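Local coordinates for PlaB phospholipase (Legionella pneumophila, PDB 6ZTI) that hydrolyses phospholipids as an alpha/beta-hydrolase virulence enzyme whose activity is controlled by NAD(H)-mediated tetramerization, at the thionicotinamide-adenine-dinucleotide site and the interface of chains A and C. Coordinates in Å, arbitrary orientation; residue numbers count along the deposited sequence, not the author numbering. Chains: chain A/B/C, PlaB phospholipase.

Contact 1: the thionicotinamide-adenine-dinucleotide site. Residues chain A 360-362, 370-378, 381, 393; chain B 200, 202, 205, 207-210, 333, 335. With SND (thionicotinamide-adenine-dinucleotide), chain D.
B:Tyr205 lays its ring flat over the thionicotinamide ring of SND, the planes 6° apart and the ring centres 3.7 Å from each other. Its CG stands anti to the backbone N (chi1 -177°), which carries the phenol past the pyridinium to the diphosphate, where OH donates to O1A of the PA phosphate at 2.5 Å. The thioamide is fixed by its nitrogen: N7N donates to the backbone O of B:Arg202, on a lone pair, and to OE1 of A:Gln371, which it meets from above the carbonyl plane. The guanidinium of B:Arg202 lies with CZ over the face of the B:Tyr335 ring and turns an edge toward the sulphur.

At the other end the adenine is read by chain A. Strand 358-364 offers A:Leu362 N to N1A (2.9 Å) and A:Leu362 O to the amino group N6A, while A:Tyr393 OH donates to N3A at 2.7 Å. A:Glu370 O takes three donors, N6A and the ribose hydroxyls O2D and O3D, so the dinucleotide is held folded, adenine near the nicotinamide ribose. A:Phe378 puts a ring face under C4B, 3.4 Å from its centroid. A:Phe377 presents its edge to the imidazole ring of the SND adenine, the two planes 76° apart. A:Gly376 N binds phosphate oxygen O1N.

Direct bonds also join the subunits around the ligand: A:Arg381 grips B:Val208 O end-on through NH1 and NH2, each at 2.9 Å, and the bent B:Arg333 reaches the carbonyls of A:Gln371 and A:Leu373. Ribose O2B donates to B:Ala207 O. SND, an NAD analogue buried between two chains, thus ties them together, in keeping with NAD(H)-mediated tetramerization.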
loop_
_atom_site.group_PDB
_atom_site.type_symbol
_atom_site.label_atom_id
_atom_site.label_comp_id
_atom_site.label_asym_id
_atom_site.label_seq_id
_atom_site.Cartn_x
_atom_site.Cartn_y
_atom_site.Cartn_z
ATOM N N LEU A 360 -2.245 17.223 -17.267
ATOM C CA LEU A 360 -2.206 17.217 -18.721
ATOM C C LEU A 360 -3.500 17.798 -19.277
ATOM O O LEU A 360 -4.600 17.326 -18.950
ATOM C CB LEU A 360 -1.975 15.803 -19.252
ATOM C CG LEU A 360 -1.680 15.666 -20.744
ATOM C CD1 LEU A 360 -0.733 14.513 -20.966
ATOM C CD2 LEU A 360 -2.959 15.461 -21.545
ATOM N N TYR A 361 -3.366 18.810 -20.121
ATOM C CA TYR A 361 -4.510 19.473 -20.726
ATOM C C TYR A 361 -4.533 19.259 -22.230
ATOM O O TYR A 361 -3.502 19.364 -22.902
ATOM C CB TYR A 361 -4.481 20.974 -20.451
ATOM C CG TYR A 361 -4.458 21.334 -18.994
ATOM C CD1 TYR A 361 -3.264 21.358 -18.287
ATOM C CD2 TYR A 361 -5.623 21.666 -18.322
ATOM C CE1 TYR A 361 -3.236 21.696 -16.980
ATOM C CE2 TYR A 361 -5.599 22.007 -16.998
ATOM C CZ TYR A 361 -4.407 22.021 -16.335
ATOM O OH TYR A 361 -4.378 22.357 -15.014
ATOM N N LEU A 362 -5.712 18.961 -22.755
ATOM C CA LEU A 362 -5.984 19.269 -24.143
ATOM C C LEU A 362 -6.361 20.740 -24.251
ATOM O O LEU A 362 -6.953 21.314 -23.333
ATOM C CB LEU A 362 -7.113 18.402 -24.687
ATOM C CG LEU A 362 -6.955 16.883 -24.591
ATOM C CD1 LEU A 362 -8.100 16.219 -25.343
ATOM C CD2 LEU A 362 -5.629 16.421 -25.137
ATOM N N GLU A 370 -7.585 25.473 -22.516
ATOM C CA GLU A 370 -8.098 24.200 -22.030
ATOM C C GLU A 370 -9.607 24.223 -21.810
ATOM O O GLU A 370 -10.197 23.163 -21.583
ATOM C CB GLU A 370 -7.374 23.792 -20.734
ATOM C CG GLU A 370 -7.853 24.447 -19.426
ATOM C CD GLU A 370 -7.537 25.937 -19.303
ATOM O OE1 GLU A 370 -6.859 26.512 -20.190
ATOM O OE2 GLU A 370 -7.981 26.534 -18.300
ATOM N N GLN A 371 -10.238 25.386 -21.888
ATOM C CA GLN A 371 -11.672 25.523 -21.709
ATOM C C GLN A 371 -12.456 25.478 -23.014
ATOM O O GLN A 371 -13.678 25.653 -22.975
ATOM C CB GLN A 371 -11.981 26.852 -20.996
ATOM C CG GLN A 371 -11.149 27.130 -19.756
ATOM C CD GLN A 371 -11.636 26.384 -18.548
ATOM O OE1 GLN A 371 -12.834 26.142 -18.398
ATOM N NE2 GLN A 371 -10.715 26.020 -17.670
ATOM N N ALA A 372 -11.797 25.269 -24.160
ATOM C CA ALA A 372 -12.422 25.445 -25.465
ATOM C C ALA A 372 -12.633 24.147 -26.232
ATOM O O ALA A 372 -13.013 24.189 -27.407
ATOM C CB ALA A 372 -11.585 26.399 -26.320
ATOM N N LEU A 373 -12.406 22.993 -25.614
ATOM C CA LEU A 373 -12.703 21.759 -26.314
ATOM C C LEU A 373 -14.188 21.699 -26.668
ATOM O O LEU A 373 -15.036 22.242 -25.951
ATOM C CB LEU A 373 -12.311 20.563 -25.465
ATOM C CG LEU A 373 -10.829 20.174 -25.471
ATOM C CD1 LEU A 373 -10.471 19.556 -26.805
ATOM C CD2 LEU A 373 -9.901 21.338 -25.212
ATOM N N PRO A 374 -14.534 21.085 -27.792
ATOM C CA PRO A 374 -15.955 20.878 -28.103
ATOM C C PRO A 374 -16.645 20.086 -27.005
ATOM O O PRO A 374 -16.084 19.130 -26.471
ATOM C CB PRO A 374 -15.917 20.091 -29.418
ATOM C CG PRO A 374 -14.627 20.471 -30.046
ATOM C CD PRO A 374 -13.660 20.688 -28.909
ATOM N N ALA A 375 -17.878 20.482 -26.678
ATOM C CA ALA A 375 -18.657 19.762 -25.675
ATOM C C ALA A 375 -18.972 18.355 -26.168
ATOM O O ALA A 375 -19.429 18.178 -27.299
ATOM C CB ALA A 375 -19.951 20.515 -25.371
ATOM N N GLY A 376 -18.757 17.359 -25.310
ATOM C CA GLY A 376 -18.911 15.959 -25.681
ATOM C C GLY A 376 -17.680 15.309 -26.273
ATOM O O GLY A 376 -17.769 14.177 -26.764
ATOM N N PHE A 377 -16.531 15.981 -26.238
ATOM C CA PHE A 377 -15.317 15.405 -26.806
ATOM C C PHE A 377 -14.869 14.151 -26.062
ATOM O O PHE A 377 -14.189 13.297 -26.638
ATOM C CB PHE A 377 -14.196 16.440 -26.771
ATOM C CG PHE A 377 -13.571 16.576 -25.424
ATOM C CD1 PHE A 377 -14.227 17.248 -24.396
ATOM C CD2 PHE A 377 -12.338 16.009 -25.165
ATOM C CE1 PHE A 377 -13.651 17.345 -23.150
ATOM C CE2 PHE A 377 -11.776 16.099 -23.918
ATOM C CZ PHE A 377 -12.415 16.773 -22.920
ATOM N N PHE A 378 -15.226 14.019 -24.796
ATOM C CA PHE A 378 -14.581 13.063 -23.903
ATOM C C PHE A 378 -15.439 11.824 -23.709
ATOM O O PHE A 378 -16.655 11.913 -23.543
ATOM C CB PHE A 378 -14.300 13.749 -22.564
ATOM C CG PHE A 378 -13.800 12.841 -21.487
ATOM C CD1 PHE A 378 -14.690 12.142 -20.696
ATOM C CD2 PHE A 378 -12.448 12.737 -21.226
ATOM C CE1 PHE A 378 -14.253 11.332 -19.677
ATOM C CE2 PHE A 378 -11.995 11.929 -20.202
ATOM C CZ PHE A 378 -12.906 11.231 -19.422
ATOM N N ARG A 381 -11.032 8.426 -19.378
ATOM C CA ARG A 381 -9.618 8.519 -19.030
ATOM C C ARG A 381 -9.267 7.430 -18.031
ATOM O O ARG A 381 -10.048 7.136 -17.125
ATOM C CB ARG A 381 -9.252 9.895 -18.422
ATOM C CG ARG A 381 -9.841 10.189 -17.071
ATOM C CD ARG A 381 -9.804 11.683 -16.777
ATOM N NE ARG A 381 -9.921 12.010 -15.362
ATOM C CZ ARG A 381 -9.710 13.229 -14.869
ATOM N NH1 ARG A 381 -9.368 14.219 -15.687
ATOM N NH2 ARG A 381 -9.820 13.457 -13.564
ATOM N N TYR A 393 -6.440 8.584 -22.687
ATOM C CA TYR A 393 -7.670 9.317 -22.959
ATOM C C TYR A 393 -8.373 8.681 -24.150
ATOM O O TYR A 393 -7.729 8.251 -25.104
ATOM C CB TYR A 393 -7.391 10.793 -23.260
ATOM C CG TYR A 393 -7.628 11.727 -22.090
ATOM C CD1 TYR A 393 -6.792 11.728 -21.001
ATOM C CD2 TYR A 393 -8.686 12.619 -22.098
ATOM C CE1 TYR A 393 -7.001 12.575 -19.949
ATOM C CE2 TYR A 393 -8.909 13.470 -21.051
ATOM C CZ TYR A 393 -8.065 13.453 -19.976
ATOM O OH TYR A 393 -8.311 14.312 -18.923
ATOM N N ILE B 200 -22.141 27.692 -10.698
ATOM C CA ILE B 200 -20.697 27.539 -10.866
ATOM C C ILE B 200 -20.108 28.893 -11.232
ATOM O O ILE B 200 -20.637 29.600 -12.098
ATOM C CB ILE B 200 -20.362 26.494 -11.945
ATOM C CG1 ILE B 200 -21.022 25.147 -11.647
ATOM C CG2 ILE B 200 -18.819 26.356 -12.106
ATOM C CD1 ILE B 200 -20.672 24.540 -10.297
ATOM N N ARG B 202 -17.647 29.923 -13.348
ATOM C CA ARG B 202 -17.005 29.207 -14.440
ATOM C C ARG B 202 -15.596 29.700 -14.733
ATOM O O ARG B 202 -14.852 28.997 -15.418
ATOM C CB ARG B 202 -17.895 29.309 -15.681
ATOM C CG ARG B 202 -19.284 28.693 -15.434
ATOM C CD ARG B 202 -19.972 28.156 -16.675
ATOM N NE ARG B 202 -21.202 27.468 -16.296
ATOM C CZ ARG B 202 -21.259 26.217 -15.851
ATOM N NH1 ARG B 202 -20.156 25.491 -15.735
ATOM N NH2 ARG B 202 -22.422 25.688 -15.520
ATOM N N TYR B 205 -13.057 26.901 -13.083
ATOM C CA TYR B 205 -13.229 25.493 -13.420
ATOM C C TYR B 205 -11.862 24.857 -13.617
ATOM O O TYR B 205 -11.072 25.335 -14.430
ATOM C CB TYR B 205 -14.058 25.368 -14.695
ATOM C CG TYR B 205 -14.368 23.948 -15.116
ATOM C CD1 TYR B 205 -15.220 23.161 -14.373
ATOM C CD2 TYR B 205 -13.827 23.408 -16.275
ATOM C CE1 TYR B 205 -15.529 21.871 -14.760
ATOM C CE2 TYR B 205 -14.133 22.102 -16.671
ATOM C CZ TYR B 205 -14.992 21.349 -15.906
ATOM O OH TYR B 205 -15.312 20.053 -16.266
ATOM N N ALA B 207 -10.061 22.124 -15.344
ATOM C CA ALA B 207 -10.433 21.253 -16.455
ATOM C C ALA B 207 -10.079 19.799 -16.178
ATOM O O ALA B 207 -10.715 18.898 -16.726
ATOM C CB ALA B 207 -9.765 21.736 -17.738
ATOM N N VAL B 208 -9.075 19.550 -15.336
ATOM C CA VAL B 208 -8.661 18.181 -15.022
ATOM C C VAL B 208 -9.498 17.570 -13.911
ATOM O O VAL B 208 -9.452 16.345 -13.719
ATOM C CB VAL B 208 -7.153 18.185 -14.682
ATOM C CG1 VAL B 208 -6.737 16.900 -13.980
ATOM C CG2 VAL B 208 -6.351 18.383 -15.965
ATOM N N ASN B 209 -10.273 18.385 -13.192
ATOM C CA ASN B 209 -11.105 17.950 -12.068
ATOM C C ASN B 209 -12.517 18.527 -12.215
ATOM O O ASN B 209 -12.874 19.523 -11.578
ATOM C CB ASN B 209 -10.461 18.350 -10.746
ATOM C CG ASN B 209 -9.161 17.600 -10.494
ATOM O OD1 ASN B 209 -9.177 16.403 -10.224
ATOM N ND2 ASN B 209 -8.037 18.298 -10.586
ATOM N N SER B 210 -13.358 17.809 -12.961
ATOM C CA SER B 210 -14.667 18.305 -13.354
ATOM C C SER B 210 -15.660 18.396 -12.200
ATOM O O SER B 210 -16.749 18.943 -12.396
ATOM C CB SER B 210 -15.221 17.416 -14.457
ATOM O OG SER B 210 -15.473 16.116 -13.965
ATOM N N ARG B 333 -21.984 27.569 -24.903
ATOM C CA ARG B 333 -22.287 26.379 -24.123
ATOM C C ARG B 333 -23.694 26.491 -23.549
ATOM O O ARG B 333 -24.133 27.579 -23.165
ATOM C CB ARG B 333 -21.298 26.194 -22.970
ATOM C CG ARG B 333 -19.828 26.404 -23.310
ATOM C CD ARG B 333 -19.242 25.219 -24.053
ATOM N NE ARG B 333 -17.788 25.307 -24.142
ATOM C CZ ARG B 333 -17.042 24.578 -24.963
ATOM N NH1 ARG B 333 -17.609 23.696 -25.778
ATOM N NH2 ARG B 333 -15.728 24.739 -24.973
ATOM N N TYR B 335 -25.707 24.725 -20.398
ATOM C CA TYR B 335 -25.592 23.911 -19.200
ATOM C C TYR B 335 -26.977 23.693 -18.619
ATOM O O TYR B 335 -27.723 24.656 -18.405
ATOM C CB TYR B 335 -24.681 24.571 -18.165
ATOM C CG TYR B 335 -23.261 24.722 -18.622
ATOM C CD1 TYR B 335 -22.400 23.635 -18.628
ATOM C CD2 TYR B 335 -22.773 25.958 -19.035
ATOM C CE1 TYR B 335 -21.089 23.772 -19.042
ATOM C CE2 TYR B 335 -21.466 26.106 -19.449
ATOM C CZ TYR B 335 -20.626 25.010 -19.450
ATOM O OH TYR B 335 -19.318 25.156 -19.870
HETATM P PA SND D . -16.050 18.051 -19.001
HETATM O O1A SND D . -15.523 19.426 -18.635
HETATM O O2A SND D . -17.171 17.466 -18.158
HETATM O O5B SND D . -14.812 17.011 -19.070
HETATM C C5B SND D . -15.026 15.592 -19.199
HETATM C C4B SND D . -13.762 14.951 -18.685
HETATM O O4B SND D . -12.628 15.495 -19.395
HETATM C C3B SND D . -13.463 15.192 -17.214
HETATM O O3B SND D . -12.704 14.105 -16.719
HETATM C C2B SND D . -12.636 16.473 -17.251
HETATM O O2B SND D . -11.810 16.566 -16.098
HETATM C C1B SND D . -11.802 16.226 -18.505
HETATM N N9A SND D . -11.347 17.431 -19.188
HETATM C C8A SND D . -12.058 18.575 -19.441
HETATM N N7A SND D . -11.383 19.489 -20.093
HETATM C C5A SND D . -10.142 18.904 -20.289
HETATM C C6A SND D . -8.986 19.337 -20.964
HETATM N N6A SND D . -8.859 20.544 -21.516
HETATM N N1A SND D . -7.944 18.478 -21.040
HETATM C C2A SND D . -8.051 17.285 -20.450
HETATM N N3A SND D . -9.081 16.778 -19.771
HETATM C C4A SND D . -10.107 17.638 -19.734
HETATM O O3 SND D . -16.520 17.987 -20.518
HETATM P PN SND D . -17.174 18.939 -21.619
HETATM O O1N SND D . -17.511 18.105 -22.795
HETATM O O2N SND D . -18.228 19.763 -20.988
HETATM O O5D SND D . -15.936 19.882 -21.937
HETATM C C5D SND D . -15.875 20.695 -23.120
HETATM C C4D SND D . -14.980 21.871 -22.820
HETATM O O4D SND D . -15.666 22.772 -21.921
HETATM C C3D SND D . -13.649 21.541 -22.148
HETATM O O3D SND D . -12.649 22.401 -22.678
HETATM C C2D SND D . -13.939 21.829 -20.673
HETATM O O2D SND D . -12.798 22.207 -19.921
HETATM C C1D SND D . -14.860 23.030 -20.807
HETATM N N1N SND D . -15.757 23.188 -19.605
HETATM C C2N SND D . -15.712 24.371 -18.974
HETATM C C3N SND D . -16.534 24.608 -17.889
HETATM C C7N SND D . -16.466 25.891 -17.141
HETATM S S7N SND D . -17.527 26.208 -15.898
HETATM N N7N SND D . -15.514 26.734 -17.483
HETATM C C4N SND D . -17.395 23.597 -17.476
HETATM C C5N SND D . -17.414 22.386 -18.141
HETATM C C6N SND D . -16.581 22.197 -19.215
HETATM O O HOH W 1 -12.637 15.125 -13.912
HETATM O O HOH W 2 -17.192 15.460 -23.166
HETATM O O HOH W 3 -18.136 19.565 -16.110
#

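Contact 2: the interface of chains A and C. Residues chain A 22, 58-61, 72, 75-76, 79; chain C 428, 466-469, 479-480.
Backbone hydrogen bonds set the register of this patch. Strand 55-60 of chain A and strand 468-471 of chain C run antiparallel, with A:Arg59 N donating to C:Arg469 O at 2.9 Å and C:Arg469 N returning a bond to A:Arg59 O at 3.0 Å, both nearly along the C=O axis. A:Ile61 N extends the ladder to C:Val467 O, reached from above the carbonyl plane.

The main apolar contact is C:Phe468, whose ring is wedged between strand 55-60 and helix 69-89. A:Phe76, with CG anti to its backbone N (chi1 179°), aims its CD1 edge at one face, CD1 to CZ 3.3 Å, the planes inclined by 60°. A:Tyr60 CB lies over the ring 4.0 Å from its centroid, and A:Ile72 CG2 and A:Ala75 CB close around CD2 and CB. Farther along, A:Ile61 crosses C:Leu428 at about a right angle, while C:Ile479 CD1 meets A:His22 tip to tip. A:His22 NE2 in turn accepts from A:Tyr60 N, steadying the strand end.

Among the charged groups, A:Arg59 lays its guanidinium face on C:Arg469 CB, 3.6 Å from CZ. The bent C:Arg469 folds NE back onto C:Phe468 O at 2.9 Å, leaving the two like charges apart. A water links C:Arg469 NH2 and C:Phe468 O to A:Ala75 O. This sheet extension, repeated by two-fold symmetry, docks a C-terminal segment of one subunit onto its neighbour and probably helps build the tetramer.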
loop_
_atom_site.group_PDB
_atom_site.type_symbol
_atom_site.label_atom_id
_atom_site.label_comp_id
_atom_site.label_asym_id
_atom_site.label_seq_id
_atom_site.Cartn_x
_atom_site.Cartn_y
_atom_site.Cartn_z
ATOM N N HIS A 22 -6.888 -18.308 -29.420
ATOM C CA HIS A 22 -8.040 -17.733 -28.743
ATOM C C HIS A 22 -7.645 -16.556 -27.838
ATOM O O HIS A 22 -6.502 -16.090 -27.836
ATOM C CB HIS A 22 -8.764 -18.829 -27.959
ATOM C CG HIS A 22 -7.926 -19.467 -26.893
ATOM N ND1 HIS A 22 -7.672 -18.860 -25.682
ATOM C CD2 HIS A 22 -7.294 -20.663 -26.851
ATOM C CE1 HIS A 22 -6.909 -19.648 -24.946
ATOM N NE2 HIS A 22 -6.668 -20.749 -25.633
ATOM N N GLY A 58 -5.401 -23.905 -31.502
ATOM C CA GLY A 58 -4.477 -23.562 -30.443
ATOM C C GLY A 58 -5.204 -23.423 -29.114
ATOM O O GLY A 58 -6.356 -23.002 -29.063
ATOM N N ARG A 59 -4.533 -23.834 -28.041
ATOM C CA ARG A 59 -5.073 -23.684 -26.693
ATOM C C ARG A 59 -3.937 -23.282 -25.764
ATOM O O ARG A 59 -2.915 -23.975 -25.695
ATOM C CB ARG A 59 -5.753 -24.979 -26.215
ATOM C CG ARG A 59 -4.852 -26.195 -26.097
ATOM C CD ARG A 59 -5.674 -27.438 -25.715
ATOM N NE ARG A 59 -4.819 -28.541 -25.300
ATOM C CZ ARG A 59 -4.217 -29.384 -26.136
ATOM N NH1 ARG A 59 -4.386 -29.259 -27.445
ATOM N NH2 ARG A 59 -3.437 -30.350 -25.660
ATOM N N TYR A 60 -4.090 -22.149 -25.084
ATOM C CA TYR A 60 -3.089 -21.699 -24.130
ATOM C C TYR A 60 -3.755 -21.331 -22.816
ATOM O O TYR A 60 -4.962 -21.114 -22.737
ATOM C CB TYR A 60 -2.267 -20.511 -24.663
ATOM C CG TYR A 60 -3.064 -19.254 -24.903
ATOM C CD1 TYR A 60 -3.243 -18.325 -23.892
ATOM C CD2 TYR A 60 -3.617 -18.987 -26.141
ATOM C CE1 TYR A 60 -3.970 -17.167 -24.105
ATOM C CE2 TYR A 60 -4.337 -17.828 -26.370
ATOM C CZ TYR A 60 -4.509 -16.924 -25.342
ATOM O OH TYR A 60 -5.233 -15.777 -25.550
ATOM N N ILE A 61 -2.936 -21.267 -21.777
ATOM C CA ILE A 61 -3.413 -21.037 -20.425
ATOM C C ILE A 61 -3.437 -19.532 -20.169
ATOM O O ILE A 61 -2.388 -18.880 -20.135
ATOM C CB ILE A 61 -2.530 -21.753 -19.398
ATOM C CG1 ILE A 61 -2.366 -23.243 -19.751
ATOM C CG2 ILE A 61 -3.118 -21.571 -18.023
ATOM C CD1 ILE A 61 -3.647 -24.033 -19.767
ATOM N N ILE A 72 3.806 -17.141 -22.830
ATOM C CA ILE A 72 2.896 -17.748 -23.790
ATOM C C ILE A 72 3.483 -17.718 -25.194
ATOM O O ILE A 72 3.332 -18.680 -25.958
ATOM C CB ILE A 72 1.525 -17.056 -23.754
ATOM C CG1 ILE A 72 0.890 -17.210 -22.371
ATOM C CG2 ILE A 72 0.621 -17.663 -24.822
ATOM C CD1 ILE A 72 -0.271 -16.269 -22.121
ATOM N N ALA A 75 5.996 -20.340 -25.487
ATOM C CA ALA A 75 5.371 -21.657 -25.545
ATOM C C ALA A 75 4.722 -21.900 -26.902
ATOM O O ALA A 75 4.706 -23.039 -27.382
ATOM C CB ALA A 75 4.345 -21.817 -24.422
ATOM N N PHE A 76 4.197 -20.848 -27.539
ATOM C CA PHE A 76 3.679 -20.991 -28.897
ATOM C C PHE A 76 4.761 -21.503 -29.833
ATOM O O PHE A 76 4.524 -22.418 -30.637
ATOM C CB PHE A 76 3.125 -19.659 -29.404
ATOM C CG PHE A 76 2.594 -19.728 -30.808
ATOM C CD1 PHE A 76 1.466 -20.466 -31.094
ATOM C CD2 PHE A 76 3.226 -19.064 -31.836
ATOM C CE1 PHE A 76 0.965 -20.541 -32.391
ATOM C CE2 PHE A 76 2.733 -19.135 -33.129
ATOM C CZ PHE A 76 1.600 -19.876 -33.403
ATOM N N ALA A 79 5.111 -25.118 -29.182
ATOM C CA ALA A 79 3.937 -25.822 -29.682
ATOM C C ALA A 79 4.018 -26.021 -31.191
ATOM O O ALA A 79 3.710 -27.106 -31.698
ATOM C CB ALA A 79 2.665 -25.052 -29.310
ATOM N N LEU C 428 2.542 -23.252 -13.799
ATOM C CA LEU C 428 3.084 -23.673 -15.082
ATOM C C LEU C 428 4.372 -22.942 -15.442
ATOM O O LEU C 428 5.093 -23.393 -16.338
ATOM C CB LEU C 428 2.019 -23.472 -16.165
ATOM C CG LEU C 428 0.846 -24.442 -16.010
ATOM C CD1 LEU C 428 -0.285 -24.079 -16.939
ATOM C CD2 LEU C 428 1.283 -25.890 -16.260
ATOM N N THR C 466 2.442 -27.151 -21.393
ATOM C CA THR C 466 0.992 -26.996 -21.393
ATOM C C THR C 466 0.565 -25.554 -21.623
ATOM O O THR C 466 -0.550 -25.322 -22.105
ATOM C CB THR C 466 0.413 -27.517 -20.081
ATOM O OG1 THR C 466 0.583 -28.935 -20.023
ATOM C CG2 THR C 466 -1.070 -27.189 -19.972
ATOM N N VAL C 467 1.425 -24.580 -21.310
ATOM C CA VAL C 467 1.047 -23.180 -21.485
ATOM C C VAL C 467 0.523 -22.918 -22.892
ATOM O O VAL C 467 -0.325 -22.037 -23.088
ATOM C CB VAL C 467 2.242 -22.271 -21.125
ATOM C CG1 VAL C 467 1.981 -20.829 -21.521
ATOM C CG2 VAL C 467 2.526 -22.367 -19.622
ATOM N N PHE C 468 0.993 -23.670 -23.886
ATOM C CA PHE C 468 0.471 -23.542 -25.243
ATOM C C PHE C 468 0.653 -24.861 -25.978
ATOM O O PHE C 468 1.778 -25.358 -26.101
ATOM C CB PHE C 468 1.168 -22.405 -26.008
ATOM C CG PHE C 468 0.327 -21.797 -27.097
ATOM C CD1 PHE C 468 -0.295 -22.593 -28.048
ATOM C CD2 PHE C 468 0.166 -20.424 -27.173
ATOM C CE1 PHE C 468 -1.072 -22.030 -29.061
ATOM C CE2 PHE C 468 -0.611 -19.845 -28.169
ATOM C CZ PHE C 468 -1.234 -20.652 -29.122
ATOM N N ARG C 469 -0.449 -25.410 -26.477
ATOM C CA ARG C 469 -0.434 -26.585 -27.334
ATOM C C ARG C 469 -1.283 -26.296 -28.569
ATOM O O ARG C 469 -2.166 -25.437 -28.545
ATOM C CB ARG C 469 -0.976 -27.830 -26.600
ATOM C CG ARG C 469 -0.218 -28.216 -25.325
ATOM C CD ARG C 469 1.019 -29.060 -25.623
ATOM N NE ARG C 469 2.167 -28.237 -26.003
ATOM C CZ ARG C 469 3.290 -28.712 -26.539
ATOM N NH1 ARG C 469 3.421 -30.007 -26.774
ATOM N NH2 ARG C 469 4.291 -27.889 -26.847
ATOM N N ILE C 479 -10.127 -27.017 -21.998
ATOM C CA ILE C 479 -8.684 -26.824 -21.991
ATOM C C ILE C 479 -8.159 -27.237 -20.625
ATOM O O ILE C 479 -8.533 -26.648 -19.604
ATOM C CB ILE C 479 -8.308 -25.367 -22.306
ATOM C CG1 ILE C 479 -8.826 -24.970 -23.693
ATOM C CG2 ILE C 479 -6.802 -25.187 -22.207
ATOM C CD1 ILE C 479 -8.624 -23.497 -24.024
ATOM N N SER C 480 -7.267 -28.221 -20.611
ATOM C CA SER C 480 -6.661 -28.700 -19.378
ATOM C C SER C 480 -5.408 -27.906 -19.052
ATOM O O SER C 480 -4.623 -27.569 -19.946
ATOM C CB SER C 480 -6.303 -30.184 -19.489
ATOM O OG SER C 480 -5.491 -30.584 -18.399
HETATM O O HOH W 4 4.541 -25.233 -25.682
HETATM O O HOH W 5 -2.756 -25.745 -23.349
HETATM O O HOH W 6 -3.996 -27.680 -22.622
#

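The C-alpha centres of contact 1 and contact 2 lie about 45 Å apart and have no residue in common, yet chain A takes part in both. At contact 1 it faces chain B through strands 358-364, 378-383 and 390-396; at contact 2 it faces chain C through strand 55-60 and helix 69-89. One subunit therefore has different neighbours at two separate surfaces, one joined across a dinucleotide and the other by direct protein contact. Repeated in each copy, the two kinds of joint can together connect the four chains of the assembly, with the nucleotide acting at one of them.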